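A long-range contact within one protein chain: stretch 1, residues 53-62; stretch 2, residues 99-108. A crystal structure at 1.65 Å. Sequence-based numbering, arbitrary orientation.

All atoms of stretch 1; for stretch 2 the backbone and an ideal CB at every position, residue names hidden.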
# COMPACT_ATOMS: atom_id res chain seq x y z
N ILE A 53 -0.77 4.29 -9.20
CA ILE A 53 -0.10 3.66 -8.06
C ILE A 53 0.87 2.60 -8.53
O ILE A 53 1.89 2.35 -7.87
CB ILE A 53 -1.13 3.07 -7.09
CG1 ILE A 53 -2.18 4.10 -6.68
CG2 ILE A 53 -0.43 2.49 -5.88
CD1 ILE A 53 -1.63 5.33 -6.07
N LEU A 54 0.55 1.89 -9.62
CA LEU A 54 1.49 0.90 -10.13
C LEU A 54 2.81 1.54 -10.52
O LEU A 54 3.89 1.05 -10.15
CB LEU A 54 0.87 0.16 -11.32
CG LEU A 54 1.76 -0.86 -12.01
CD1 LEU A 54 2.17 -1.93 -11.00
CD2 LEU A 54 1.00 -1.47 -13.17
N GLU A 55 2.76 2.68 -11.19
CA GLU A 55 3.97 3.41 -11.56
C GLU A 55 4.73 3.84 -10.32
O GLU A 55 5.95 3.72 -10.26
CB GLU A 55 3.62 4.63 -12.41
CG GLU A 55 4.83 5.43 -12.80
CD GLU A 55 4.51 6.57 -13.75
OE1 GLU A 55 5.21 7.60 -13.69
OE2 GLU A 55 3.57 6.42 -14.55
N ILE A 56 4.01 4.37 -9.32
CA ILE A 56 4.68 4.84 -8.10
C ILE A 56 5.37 3.69 -7.39
O ILE A 56 6.53 3.80 -6.97
CB ILE A 56 3.68 5.54 -7.17
CG1 ILE A 56 3.16 6.81 -7.84
CG2 ILE A 56 4.38 5.93 -5.85
CD1 ILE A 56 2.00 7.43 -7.09
N GLY A 57 4.68 2.55 -7.27
CA GLY A 57 5.29 1.39 -6.63
C GLY A 57 6.51 0.90 -7.38
O GLY A 57 7.55 0.62 -6.79
N ASN A 58 6.42 0.83 -8.70
CA ASN A 58 7.58 0.42 -9.46
C ASN A 58 8.69 1.47 -9.40
O ASN A 58 9.87 1.11 -9.44
CB ASN A 58 7.19 0.11 -10.90
CG ASN A 58 6.48 -1.23 -11.01
OD1 ASN A 58 6.55 -2.06 -10.10
ND2 ASN A 58 5.78 -1.45 -12.11
N ASN A 59 8.35 2.75 -9.23
CA ASN A 59 9.42 3.73 -9.03
C ASN A 59 10.17 3.42 -7.72
O ASN A 59 11.39 3.55 -7.65
CB ASN A 59 8.88 5.16 -8.95
CG ASN A 59 8.33 5.70 -10.25
OD1 ASN A 59 8.67 5.25 -11.33
ND2 ASN A 59 7.50 6.74 -10.13
N ILE A 60 9.43 3.07 -6.68
CA ILE A 60 10.07 3.00 -5.36
C ILE A 60 11.02 1.81 -5.27
O ILE A 60 11.92 1.82 -4.43
CB ILE A 60 9.02 3.05 -4.22
CG1 ILE A 60 9.62 3.77 -2.99
CG2 ILE A 60 8.59 1.69 -3.80
CD1 ILE A 60 8.60 4.20 -1.94
N VAL A 61 10.91 0.83 -6.17
CA VAL A 61 11.89 -0.27 -6.25
C VAL A 61 12.84 -0.11 -7.43
O VAL A 61 13.47 -1.09 -7.86
CB VAL A 61 11.19 -1.64 -6.28
CG1 VAL A 61 10.40 -1.88 -5.01
CG2 VAL A 61 10.32 -1.80 -7.51
N SER A 62 12.99 1.11 -7.97
CA SER A 62 13.80 1.27 -9.17
C SER A 62 15.26 0.96 -8.91
O SER A 62 15.99 0.59 -9.84
CB SER A 62 13.64 2.69 -9.71
OG SER A 62 14.28 3.66 -8.87
N UNK A 99 -3.41 -3.45 -5.93
CA UNK A 99 -3.40 -4.91 -6.03
C UNK A 99 -2.47 -5.37 -7.14
O UNK A 99 -1.70 -6.33 -6.97
CB UNK A 99 -4.81 -5.44 -6.27
N UNK A 100 -2.50 -4.68 -8.29
CA UNK A 100 -1.66 -5.06 -9.41
C UNK A 100 -0.19 -4.97 -9.03
O UNK A 100 0.62 -5.85 -9.40
CB UNK A 100 -1.95 -4.18 -10.62
N UNK A 101 0.19 -3.93 -8.28
CA UNK A 101 1.58 -3.80 -7.87
C UNK A 101 2.00 -4.99 -7.02
O UNK A 101 3.07 -5.58 -7.24
CB UNK A 101 1.79 -2.49 -7.10
N UNK A 102 1.19 -5.35 -6.03
CA UNK A 102 1.60 -6.37 -5.07
C UNK A 102 1.51 -7.77 -5.66
O UNK A 102 2.15 -8.69 -5.14
CB UNK A 102 0.74 -6.28 -3.81
N UNK A 103 0.77 -7.95 -6.74
CA UNK A 103 0.71 -9.26 -7.39
C UNK A 103 1.88 -9.52 -8.33
O UNK A 103 2.04 -10.65 -8.80
CB UNK A 103 -0.60 -9.39 -8.17
N UNK A 104 2.70 -8.53 -8.63
CA UNK A 104 3.89 -8.78 -9.41
C UNK A 104 4.78 -9.79 -8.70
O UNK A 104 4.96 -9.73 -7.48
CB UNK A 104 4.65 -7.48 -9.67
N UNK A 105 5.36 -10.70 -9.49
CA UNK A 105 6.06 -11.84 -8.90
C UNK A 105 7.17 -11.39 -7.95
O UNK A 105 7.33 -11.95 -6.86
CB UNK A 105 6.64 -12.73 -10.00
N UNK A 106 7.94 -10.37 -8.34
CA UNK A 106 9.09 -10.00 -7.51
C UNK A 106 8.63 -9.39 -6.19
O UNK A 106 9.25 -9.61 -5.15
CB UNK A 106 10.00 -9.02 -8.26
N UNK A 107 7.54 -8.62 -6.22
CA UNK A 107 7.02 -8.00 -5.01
C UNK A 107 6.44 -9.06 -4.08
O UNK A 107 6.71 -9.09 -2.88
CB UNK A 107 5.96 -6.95 -5.35
N UNK A 108 5.60 -9.93 -4.65
CA UNK A 108 4.98 -11.01 -3.89
C UNK A 108 6.04 -11.91 -3.25
O UNK A 108 5.93 -12.28 -2.08
CB UNK A 108 4.06 -11.84 -4.79

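Position 99 lies in a helix that began earlier in the chain. Its ideal CB has nothing of stretch 1 within 5.5 Å. Many residues would suit. It is Glu99, and it makes no contact here.

Position 100 points its CA-to-CB bond toward stretch 1. Its ideal CB is 4.7 Å from Leu54 CD1. An apolar side chain could lie on this leucine, and so could a long polar one with a methylene stem. It is Arg100. Arg100 NE comes to 3.8 Å from Leu54 CD2, which sits at the edge of the guanidinium, near its plane.

Position 101 is where the backbones come closest, with its CA 5.2 Å from Leu54 CA. CA-to-CB points sideways, and the ideal CB is 4.0 Å from Leu54 CD1. Beyond it, Gly57 has no side chain and leaves its backbone open to a neighbour. A flat ring or a long apolar chain would suit. It is Phe101, with chi1 in the t well. The ring lies against Gly57, whose CA is 3.9 Å from the ring centroid and over one face, a CH-pi contact. An ideal CB on Gly57 would be 2.5 Å from Phe101 CD1, a clash, so this close fit depends on the glycine. Leu54 CD1 and Asn58 OD1 lie at the ring edge.

At 102 the CA-to-CB bond points away, and almost any helical residue fits this side. It is Phe102; its ring stays out of contact with stretch 1.

Position 103 is out of reach of stretch 1, so its side chain is little restricted. It is Arg103.

Position 104 breaks the helical pattern, with phi/psi of -59/139, just before the next helix. CA-to-CB points toward stretch 1, but the ideal CB has nothing within 5.5 Å. Only a longer side chain would meet the amide of Asn58. That amide offers both a donor and an acceptor, so another amide is a good match, though other long polar residues are possible. It is Gln104, at the N-cap position. Gln104 NE2 donates to Asn58 OD1 at 2.9 Å, nearly straight at 172°. Asn58 ND2 returns a weak bond to Gln104 OE1 at 3.5 Å. Gln104 NE2 also donates to Phe101 O at 3.3 Å.

Positions 105, 106 and 108 are out of reach and leave the choice open. They are Asp105, Ala106 and Ser108.

At 107 the CA-to-CB bond points toward stretch 1, but the CA of 107 is 9.2 Å from Val61 CA. A sizeable apolar side chain could bridge the gap. It is Ile107; Ile107 CD1 meets Val61 CG1 at 4.3 Å.

Stretch 2, residues 99-108: ERFFRQDAIS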
# COMPACT_ATOMS: atom_id res chain seq x y z
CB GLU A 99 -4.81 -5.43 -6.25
CG GLU A 99 -5.73 -5.18 -5.06
CD GLU A 99 -7.21 -5.31 -5.39
OE1 GLU A 99 -7.59 -5.10 -6.56
OE2 GLU A 99 -7.99 -5.63 -4.47
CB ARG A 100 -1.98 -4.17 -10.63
CG ARG A 100 -1.87 -4.81 -12.00
CD ARG A 100 -2.76 -4.08 -13.04
NE ARG A 100 -2.62 -2.63 -12.93
CZ ARG A 100 -3.62 -1.74 -12.85
NH1 ARG A 100 -4.89 -2.12 -12.88
NH2 ARG A 100 -3.33 -0.45 -12.75
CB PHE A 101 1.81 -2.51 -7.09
CG PHE A 101 3.18 -2.42 -6.48
CD1 PHE A 101 4.28 -2.16 -7.28
CD2 PHE A 101 3.38 -2.66 -5.13
CE1 PHE A 101 5.54 -2.10 -6.75
CE2 PHE A 101 4.66 -2.58 -4.59
CZ PHE A 101 5.74 -2.31 -5.41
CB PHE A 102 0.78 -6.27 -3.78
CG PHE A 102 1.20 -5.12 -2.90
CD1 PHE A 102 2.40 -5.16 -2.22
CD2 PHE A 102 0.42 -3.99 -2.80
CE1 PHE A 102 2.81 -4.11 -1.44
CE2 PHE A 102 0.81 -2.94 -2.00
CZ PHE A 102 2.03 -2.98 -1.34
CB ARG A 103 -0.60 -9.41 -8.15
CG ARG A 103 -1.82 -9.50 -7.23
CD ARG A 103 -3.06 -9.99 -7.99
NE ARG A 103 -3.26 -9.26 -9.25
CZ ARG A 103 -4.18 -8.32 -9.46
NH1 ARG A 103 -5.03 -7.95 -8.49
NH2 ARG A 103 -4.26 -7.73 -10.64
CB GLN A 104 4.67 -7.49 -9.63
CG GLN A 104 3.93 -6.45 -10.47
CD GLN A 104 4.74 -5.18 -10.68
OE1 GLN A 104 5.09 -4.83 -11.80
NE2 GLN A 104 5.04 -4.48 -9.60
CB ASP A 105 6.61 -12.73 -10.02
CG ASP A 105 5.54 -13.62 -10.66
OD1 ASP A 105 4.41 -13.68 -10.14
OD2 ASP A 105 5.84 -14.25 -11.70
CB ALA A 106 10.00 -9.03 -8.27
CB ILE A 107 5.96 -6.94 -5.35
CG1 ILE A 107 6.50 -5.90 -6.34
CG2 ILE A 107 5.45 -6.23 -4.09
CD1 ILE A 107 7.76 -5.16 -5.87
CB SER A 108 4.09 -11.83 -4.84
OG SER A 108 3.38 -12.81 -4.13
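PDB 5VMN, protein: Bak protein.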